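PDB 7CFB: FI20010p1 from Drosophila melanogaster, which is Krimper, an extended-Tudor protein that probably takes part in piRNA amplification and gene silencing by recognising Piwi-family partners. Local coordinates for residues 48-53 with 177-182; 59-64 with 156-161; 160-165 with 188-193. All coordinates share one frame; numbering follows the deposited sequence.

Interaction 1. Residues 48-53 with 177-182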
loop_
_atom_site.group_PDB
_atom_site.type_symbol
_atom_site.label_atom_id
_atom_site.label_comp_id
_atom_site.label_asym_id
_atom_site.label_seq_id
_atom_site.Cartn_x
_atom_site.Cartn_y
_atom_site.Cartn_z
ATOM N N THR A 48 16.395 -17.848 -2.213
ATOM C CA THR A 48 17.004 -16.884 -3.142
ATOM C C THR A 48 17.163 -15.534 -2.437
ATOM O O THR A 48 16.524 -15.335 -1.434
ATOM C CB THR A 48 16.055 -16.882 -4.338
ATOM O OG1 THR A 48 16.557 -17.596 -5.458
ATOM C CG2 THR A 48 15.427 -15.556 -4.662
ATOM N N ILE A 49 18.029 -14.673 -2.942
ATOM C CA ILE A 49 18.129 -13.302 -2.393
ATOM C C ILE A 49 17.464 -12.397 -3.424
ATOM O O ILE A 49 17.829 -12.498 -4.559
ATOM C CB ILE A 49 19.583 -12.890 -2.146
ATOM C CG1 ILE A 49 20.308 -13.872 -1.233
ATOM C CG2 ILE A 49 19.651 -11.485 -1.602
ATOM C CD1 ILE A 49 21.744 -13.572 -1.087
ATOM N N VAL A 50 16.532 -11.557 -3.005
ATOM C CA VAL A 50 15.817 -10.667 -3.952
ATOM C C VAL A 50 15.906 -9.214 -3.492
ATOM O O VAL A 50 16.018 -8.968 -2.301
ATOM C CB VAL A 50 14.358 -11.109 -4.167
ATOM C CG1 VAL A 50 14.135 -12.568 -3.846
ATOM C CG2 VAL A 50 13.390 -10.263 -3.386
ATOM N N THR A 51 15.865 -8.309 -4.454
ATOM C CA THR A 51 15.856 -6.860 -4.219
ATOM C C THR A 51 14.399 -6.396 -4.192
ATOM O O THR A 51 13.643 -6.721 -5.105
ATOM C CB THR A 51 16.648 -6.139 -5.309
ATOM O OG1 THR A 51 17.913 -6.775 -5.410
ATOM C CG2 THR A 51 16.844 -4.671 -5.015
ATOM N N ALA A 52 14.023 -5.719 -3.119
ATOM C CA ALA A 52 12.661 -5.189 -2.970
ATOM C C ALA A 52 12.695 -3.950 -2.088
ATOM O O ALA A 52 13.602 -3.790 -1.334
ATOM C CB ALA A 52 11.768 -6.224 -2.375
ATOM N N VAL A 53 11.721 -3.090 -2.286
ATOM C CA VAL A 53 11.526 -1.884 -1.450
ATOM C C VAL A 53 10.930 -2.325 -0.123
ATOM O O VAL A 53 10.048 -3.121 -0.150
ATOM C CB VAL A 53 10.577 -0.903 -2.143
ATOM C CG1 VAL A 53 10.214 0.244 -1.240
ATOM C CG2 VAL A 53 11.147 -0.414 -3.449
ATOM N N ILE A 177 16.166 -2.871 -0.434
ATOM C CA ILE A 177 16.942 -3.797 0.427
ATOM C C ILE A 177 17.078 -5.142 -0.276
ATOM O O ILE A 177 16.437 -5.347 -1.289
ATOM C CB ILE A 177 16.298 -3.981 1.810
ATOM C CG1 ILE A 177 14.931 -4.650 1.755
ATOM C CG2 ILE A 177 16.256 -2.685 2.575
ATOM C CD1 ILE A 177 14.445 -5.117 3.089
ATOM N N LYS A 178 17.946 -5.993 0.246
ATOM C CA LYS A 178 18.067 -7.371 -0.270
ATOM C C LYS A 178 17.629 -8.304 0.850
ATOM O O LYS A 178 18.064 -8.104 1.946
ATOM C CB LYS A 178 19.470 -7.676 -0.790
ATOM C CG LYS A 178 20.027 -6.694 -1.806
ATOM C CD LYS A 178 21.318 -7.136 -2.433
ATOM C CE LYS A 178 21.879 -6.121 -3.408
ATOM N NZ LYS A 178 20.906 -5.703 -4.448
ATOM N N ILE A 179 16.751 -9.245 0.553
ATOM C CA ILE A 179 16.237 -10.186 1.578
ATOM C C ILE A 179 16.486 -11.625 1.136
ATOM O O ILE A 179 16.318 -11.896 -0.021
ATOM C CB ILE A 179 14.734 -9.962 1.833
ATOM C CG1 ILE A 179 13.937 -9.980 0.536
ATOM C CG2 ILE A 179 14.473 -8.702 2.642
ATOM C CD1 ILE A 179 12.507 -10.297 0.723
ATOM N N ARG A 180 16.933 -12.466 2.060
ATOM C CA ARG A 180 17.037 -13.911 1.783
ATOM C C ARG A 180 15.659 -14.473 2.098
ATOM O O ARG A 180 15.270 -14.410 3.228
ATOM C CB ARG A 180 18.037 -14.668 2.654
ATOM C CG ARG A 180 19.266 -13.893 3.066
ATOM C CD ARG A 180 20.236 -14.805 3.774
ATOM N NE ARG A 180 21.561 -14.232 3.711
ATOM C CZ ARG A 180 22.505 -14.661 2.912
ATOM N NH1 ARG A 180 22.273 -15.695 2.141
ATOM N NH2 ARG A 180 23.680 -14.080 2.914
ATOM N N VAL A 181 14.994 -15.036 1.115
ATOM C CA VAL A 181 13.632 -15.571 1.324
ATOM C C VAL A 181 13.723 -16.979 1.914
ATOM O O VAL A 181 14.161 -17.852 1.239
ATOM C CB VAL A 181 12.896 -15.543 -0.021
ATOM C CG1 VAL A 181 11.442 -15.909 0.085
ATOM C CG2 VAL A 181 13.083 -14.219 -0.713
ATOM N N HIS A 182 13.458 -17.118 3.201
ATOM C CA HIS A 182 13.418 -18.453 3.840
ATOM C C HIS A 182 12.164 -19.209 3.424
ATOM O O HIS A 182 12.257 -20.359 3.129
ATOM C CB HIS A 182 13.454 -18.341 5.364
ATOM C CG HIS A 182 14.765 -17.947 5.946
ATOM N ND1 HIS A 182 15.468 -16.868 5.509
ATOM C CD2 HIS A 182 15.472 -18.461 6.964
ATOM C CE1 HIS A 182 16.564 -16.749 6.196
ATOM N NE2 HIS A 182 16.583 -17.708 7.085
#
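I49 to A52 face R180 to I177 as two antiparallel strands, their N-to-C directions 139° apart and their axes closing to 4.6 Å. V50 and I179 form a hydrogen-bonded pair, with V50 N bonded to I179 O and I179 N to V50 O, both at 3.0 Å. A52 and I177 form the next such pair, and I177 N reaches A52 O at 2.9 Å. At the other end V181 N bonds to T48 O in an almost straight line. Between these rungs, I49 with R180 and T51 with K178 are non-hydrogen-bonded pairs.

V50, A52, I177 and I179 share one face. V50 reaches across with both methyls: CG1 lies 3.7 Å from V181 CG2, and CG2 lies 4.0 Å from I179 CG1. F44 packs on V50 and A52.

The other face carries I49, T51, K178 and R180. K178 is extended as far as CE and then bends (chi4 -53°), bringing NZ to 3.3 Å from T51 OG1 in a weak hydrogen bond. I49 runs alongside R180, and I49 CD1 lies over one face of the guanidinium, 3.9 Å from R180 NH1. The chemistry is thus divided: backbone bonds hold the strands, apolar side chains, mostly branched, line the more buried face, and the charged chains lie on the more exposed one.

Interaction 2. Residues 59-64 with 156-161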
loop_
_atom_site.group_PDB
_atom_site.type_symbol
_atom_site.label_atom_id
_atom_site.label_comp_id
_atom_site.label_asym_id
_atom_site.label_seq_id
_atom_site.Cartn_x
_atom_site.Cartn_y
_atom_site.Cartn_z
ATOM N N VAL A 59 5.642 -1.720 13.508
ATOM C CA VAL A 59 6.257 -2.129 14.806
ATOM C C VAL A 59 5.199 -2.349 15.894
ATOM O O VAL A 59 5.606 -2.646 16.994
ATOM C CB VAL A 59 7.429 -1.236 15.257
ATOM C CG1 VAL A 59 8.398 -2.013 16.112
ATOM C CG2 VAL A 59 8.196 -0.655 14.088
ATOM N N THR A 60 3.938 -2.156 15.529
ATOM C CA THR A 60 2.809 -2.410 16.427
ATOM C C THR A 60 2.223 -3.765 16.081
ATOM O O THR A 60 1.461 -4.267 16.849
ATOM C CB THR A 60 1.759 -1.314 16.272
ATOM O OG1 THR A 60 0.885 -1.685 15.216
ATOM C CG2 THR A 60 2.396 0.010 15.948
ATOM N N ASP A 61 2.491 -4.274 14.869
ATOM C CA ASP A 61 1.955 -5.596 14.422
ATOM C C ASP A 61 3.099 -6.580 14.132
ATOM O O ASP A 61 2.825 -7.671 13.593
ATOM C CB ASP A 61 1.025 -5.439 13.216
ATOM C CG ASP A 61 0.175 -6.668 12.947
ATOM O OD1 ASP A 61 -0.337 -7.251 13.925
ATOM O OD2 ASP A 61 0.031 -7.034 11.764
ATOM N N ASN A 62 4.323 -6.187 14.484
ATOM C CA ASN A 62 5.595 -6.929 14.274
ATOM C C ASN A 62 5.993 -7.062 12.793
ATOM O O ASN A 62 7.096 -6.710 12.485
ATOM C CB ASN A 62 5.678 -8.221 15.091
ATOM C CG ASN A 62 7.092 -8.713 15.320
ATOM O OD1 ASN A 62 8.063 -8.017 15.032
ATOM N ND2 ASN A 62 7.216 -9.941 15.800
ATOM N N CYS A 63 5.102 -7.498 11.910
ATOM C CA CYS A 63 5.390 -7.785 10.489
ATOM C C CYS A 63 5.754 -6.534 9.691
ATOM O O CYS A 63 5.407 -5.446 10.090
ATOM C CB CYS A 63 4.132 -8.275 9.812
ATOM S SG CYS A 63 3.161 -6.844 9.312
ATOM N N ALA A 64 6.448 -6.765 8.585
ATOM C CA ALA A 64 6.914 -5.768 7.610
ATOM C C ALA A 64 6.309 -6.079 6.239
ATOM O O ALA A 64 5.624 -7.060 6.106
ATOM C CB ALA A 64 8.401 -5.769 7.542
ATOM N N ALA A 156 2.388 -4.522 -2.008
ATOM C CA ALA A 156 2.866 -4.826 -0.646
ATOM C C ALA A 156 2.634 -6.278 -0.239
ATOM O O ALA A 156 1.517 -6.670 -0.074
ATOM C CB ALA A 156 2.291 -3.850 0.331
ATOM N N ILE A 157 3.727 -6.989 -0.015
ATOM C CA ILE A 157 3.682 -8.417 0.402
ATOM C C ILE A 157 4.064 -8.523 1.881
ATOM O O ILE A 157 5.112 -8.066 2.244
ATOM C CB ILE A 157 4.578 -9.299 -0.479
ATOM C CG1 ILE A 157 4.306 -9.115 -1.965
ATOM C CG2 ILE A 157 4.438 -10.738 -0.060
ATOM C CD1 ILE A 157 2.914 -9.444 -2.358
ATOM N N ARG A 158 3.207 -9.144 2.673
ATOM C CA ARG A 158 3.446 -9.313 4.125
ATOM C C ARG A 158 4.688 -10.174 4.304
ATOM O O ARG A 158 4.844 -11.133 3.602
ATOM C CB ARG A 158 2.203 -9.900 4.788
ATOM C CG ARG A 158 2.196 -9.842 6.302
ATOM C CD ARG A 158 0.831 -10.086 6.908
ATOM N NE ARG A 158 1.052 -10.408 8.302
ATOM C CZ ARG A 158 0.818 -9.614 9.331
ATOM N NH1 ARG A 158 1.092 -10.031 10.549
ATOM N NH2 ARG A 158 0.317 -8.409 9.156
ATOM N N CYS A 159 5.537 -9.766 5.219
ATOM C CA CYS A 159 6.826 -10.427 5.430
ATOM C C CYS A 159 7.221 -10.435 6.906
ATOM O O CYS A 159 7.295 -9.385 7.499
ATOM C CB CYS A 159 7.856 -9.620 4.659
ATOM S SG CYS A 159 9.482 -10.379 4.560
ATOM N N ASP A 160 7.540 -11.611 7.416
ATOM C CA ASP A 160 8.075 -11.753 8.783
ATOM C C ASP A 160 9.584 -11.629 8.627
ATOM O O ASP A 160 10.174 -12.496 8.032
ATOM C CB ASP A 160 7.591 -13.066 9.399
ATOM C CG ASP A 160 8.249 -13.434 10.718
ATOM O OD1 ASP A 160 9.075 -12.665 11.196
ATOM O OD2 ASP A 160 7.928 -14.492 11.236
ATOM N N LEU A 161 10.163 -10.529 9.079
ATOM C CA LEU A 161 11.624 -10.338 8.958
ATOM C C LEU A 161 12.278 -10.965 10.185
ATOM O O LEU A 161 11.858 -10.648 11.264
ATOM C CB LEU A 161 11.967 -8.855 8.852
ATOM C CG LEU A 161 11.695 -8.183 7.513
ATOM C CD1 LEU A 161 11.897 -6.703 7.605
ATOM C CD2 LEU A 161 12.526 -8.751 6.395
HETATM O O HOH W 1 9.092 -9.185 11.452
#
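A64 pairs with C159 on strand 157-161, while R158 of that strand reaches over to the loop residues C63 and D61. A64 N bonds to C159 O at 3.0 Å, and C159 N returns a bond to A64 O at 2.8 Å. A64 CB packs on L161 CD1 at 3.6 Å.

The R158 guanidinium meets D61 edge-on. NH2 of R158 donates to D61 OD2 at 3.0 Å, nearly straight and in the guanidinium plane, in a salt bridge whose two planes are turned 58° apart. R158 NH1 adds a weak bond to the same oxygen. C63 CB lies over the centre of one guanidinium face, 3.5 Å above its plane. C63 SG stands between its backbone N and carbonyl carbon (chi1 84°) and comes to 3.2 Å from R158 NH2. Y65 OH is a further, weak partner of NH2. A leucine in place of R158 would probably leave the D61 carboxylate without its cationic mate and C63 without the flat group it packs on.

A water accepts from L161 N at 2.9 Å. The pair A64-C159 joins strands 64-67 and 157-161, neighbours in the five-stranded sheet although some 90 residues apart in sequence. A six-stranded sheet is built from the intervening chain. This is consistent with an extended Tudor domain, in which the Tudor core is inserted between strands of an OB-fold (SN-like) half.

Interaction 3. Residues 160-165 with 188-193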
loop_
_atom_site.group_PDB
_atom_site.type_symbol
_atom_site.label_atom_id
_atom_site.label_comp_id
_atom_site.label_asym_id
_atom_site.label_seq_id
_atom_site.Cartn_x
_atom_site.Cartn_y
_atom_site.Cartn_z
ATOM N N ASP A 160 7.540 -11.611 7.416
ATOM C CA ASP A 160 8.075 -11.753 8.783
ATOM C C ASP A 160 9.584 -11.629 8.627
ATOM O O ASP A 160 10.174 -12.496 8.032
ATOM C CB ASP A 160 7.591 -13.066 9.399
ATOM C CG ASP A 160 8.249 -13.434 10.718
ATOM O OD1 ASP A 160 9.075 -12.665 11.196
ATOM O OD2 ASP A 160 7.928 -14.492 11.236
ATOM N N LEU A 161 10.163 -10.529 9.079
ATOM C CA LEU A 161 11.624 -10.338 8.958
ATOM C C LEU A 161 12.278 -10.965 10.185
ATOM O O LEU A 161 11.858 -10.648 11.264
ATOM C CB LEU A 161 11.967 -8.855 8.852
ATOM C CG LEU A 161 11.695 -8.183 7.513
ATOM C CD1 LEU A 161 11.897 -6.703 7.605
ATOM C CD2 LEU A 161 12.526 -8.751 6.395
ATOM N N ILE A 162 13.296 -11.789 9.990
ATOM C CA ILE A 162 13.959 -12.500 11.112
ATOM C C ILE A 162 15.439 -12.155 11.134
ATOM O O ILE A 162 15.925 -11.624 10.168
ATOM C CB ILE A 162 13.734 -14.010 10.988
ATOM C CG1 ILE A 162 14.456 -14.579 9.775
ATOM C CG2 ILE A 162 12.260 -14.337 10.952
ATOM C CD1 ILE A 162 14.191 -16.016 9.556
ATOM N N ASN A 163 16.080 -12.409 12.270
ATOM C CA ASN A 163 17.522 -12.166 12.485
ATOM C C ASN A 163 17.851 -10.701 12.213
ATOM O O ASN A 163 18.795 -10.448 11.517
ATOM C CB ASN A 163 18.384 -13.136 11.684
ATOM C CG ASN A 163 17.945 -14.582 11.767
ATOM O OD1 ASN A 163 18.010 -15.300 10.783
ATOM N ND2 ASN A 163 17.516 -15.034 12.925
ATOM N N CYS A 164 17.025 -9.785 12.688
ATOM C CA CYS A 164 17.333 -8.361 12.460
ATOM C C CYS A 164 16.644 -7.500 13.513
ATOM O O CYS A 164 15.755 -7.985 14.181
ATOM C CB CYS A 164 16.880 -7.902 11.082
ATOM S SG CYS A 164 15.105 -8.078 10.814
ATOM N N ASP A 165 17.049 -6.243 13.582
ATOM C CA ASP A 165 16.447 -5.266 14.509
ATOM C C ASP A 165 15.330 -4.575 13.736
ATOM O O ASP A 165 15.617 -3.703 12.938
ATOM C CB ASP A 165 17.530 -4.314 15.008
ATOM C CG ASP A 165 17.093 -3.297 16.034
ATOM O OD1 ASP A 165 16.106 -3.521 16.693
ATOM O OD2 ASP A 165 17.762 -2.296 16.145
ATOM N N THR A 188 2.289 -14.961 2.527
ATOM C CA THR A 188 3.261 -14.200 3.340
ATOM C C THR A 188 4.664 -14.756 3.160
ATOM O O THR A 188 4.815 -15.832 2.653
ATOM C CB THR A 188 2.923 -14.196 4.837
ATOM O OG1 THR A 188 3.260 -15.443 5.419
ATOM C CG2 THR A 188 1.479 -13.894 5.150
ATOM N N LEU A 189 5.642 -14.010 3.622
ATOM C CA LEU A 189 7.039 -14.412 3.450
ATOM C C LEU A 189 7.751 -14.462 4.791
ATOM O O LEU A 189 7.403 -13.741 5.695
ATOM C CB LEU A 189 7.764 -13.359 2.613
ATOM C CG LEU A 189 7.244 -13.023 1.227
ATOM C CD1 LEU A 189 8.100 -11.940 0.607
ATOM C CD2 LEU A 189 7.228 -14.248 0.343
ATOM N N VAL A 190 8.725 -15.339 4.867
ATOM C CA VAL A 190 9.676 -15.317 5.989
ATOM C C VAL A 190 10.988 -14.980 5.304
ATOM O O VAL A 190 11.430 -15.760 4.510
ATOM C CB VAL A 190 9.716 -16.643 6.754
ATOM C CG1 VAL A 190 10.864 -16.664 7.729
ATOM C CG2 VAL A 190 8.406 -16.924 7.452
ATOM N N ALA A 191 11.515 -13.808 5.578
ATOM C CA ALA A 191 12.749 -13.349 4.922
ATOM C C ALA A 191 13.695 -12.691 5.925
ATOM O O ALA A 191 13.257 -12.151 6.887
ATOM C CB ALA A 191 12.406 -12.394 3.821
ATOM N N GLU A 192 14.977 -12.750 5.627
ATOM C CA GLU A 192 16.029 -12.169 6.473
ATOM C C GLU A 192 16.721 -11.092 5.648
ATOM O O GLU A 192 17.148 -11.388 4.581
ATOM C CB GLU A 192 16.949 -13.308 6.890
ATOM C CG GLU A 192 18.337 -12.872 7.244
ATOM C CD GLU A 192 19.172 -13.969 7.865
ATOM O OE1 GLU A 192 18.769 -15.097 7.804
ATOM O OE2 GLU A 192 20.208 -13.666 8.383
ATOM N N PRO A 193 16.808 -9.831 6.079
ATOM C CA PRO A 193 17.464 -8.849 5.273
ATOM C C PRO A 193 18.970 -9.082 5.252
ATOM O O PRO A 193 19.495 -9.554 6.198
ATOM C CB PRO A 193 17.133 -7.535 5.961
ATOM C CG PRO A 193 16.854 -7.916 7.361
ATOM C CD PRO A 193 16.250 -9.292 7.289
#
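D160 N donates to L189 O at 2.7 Å, a nearly straight bond and the shortest across this contact. It opens a parallel strand pair, D160 beside V190 and L161 beside A191, consistent with the parallel pairing of the third and fifth strands of an OB-fold. The bonding then alternates. D160 O accepts from A191 N at 3.1 Å, and A191 O accepts from I162 N at the same distance. L161 CA also makes a CA-H...O contact with A191 O.

Side chains follow this ladder on both sides. L161 CD2 lies against P193 CD at 3.9 Å, crossing the ring obliquely. On the other side I162 CG1 is anti to neither backbone neighbour of CA (chi1 67°), and the chain extends from there to put CD1 3.9 Å from V190 CG1. I162 also meets E192 at about a right angle, with CG1 of I162 4.0 Å from CB of E192. H182, on the next strand, touches both I162 and E192.

Beyond I162 the chain leaves the sheet and heads for helix 166-169, with D165 at its N-cap position. C164 still touches strand 189-194: its CB lies 3.7 Å from P193 CG.

All three contacts reach one five-stranded sheet, whose order 49-57, 64-67, 157-161, 189-194, 176-184 is closed by interaction 1. Interactions 2 and 3 share D160 and L161 on strand 157-161, with centres about 8 Å apart. Two further backbone bonds knit the set. R158 O of interaction 2 lies 3.0 Å from L189 N of interaction 3, and R180 N of interaction 1 lies 2.7 Å from E192 O of interaction 3; both are probable hydrogen bonds. C159 SG packs on A191 CB at 3.6 Å. Interactions 1 and 2, centres about 14 Å apart, touch through I179 CG2 and L161 CD2. The centres of interactions 1 and 3 are about 9 Å apart.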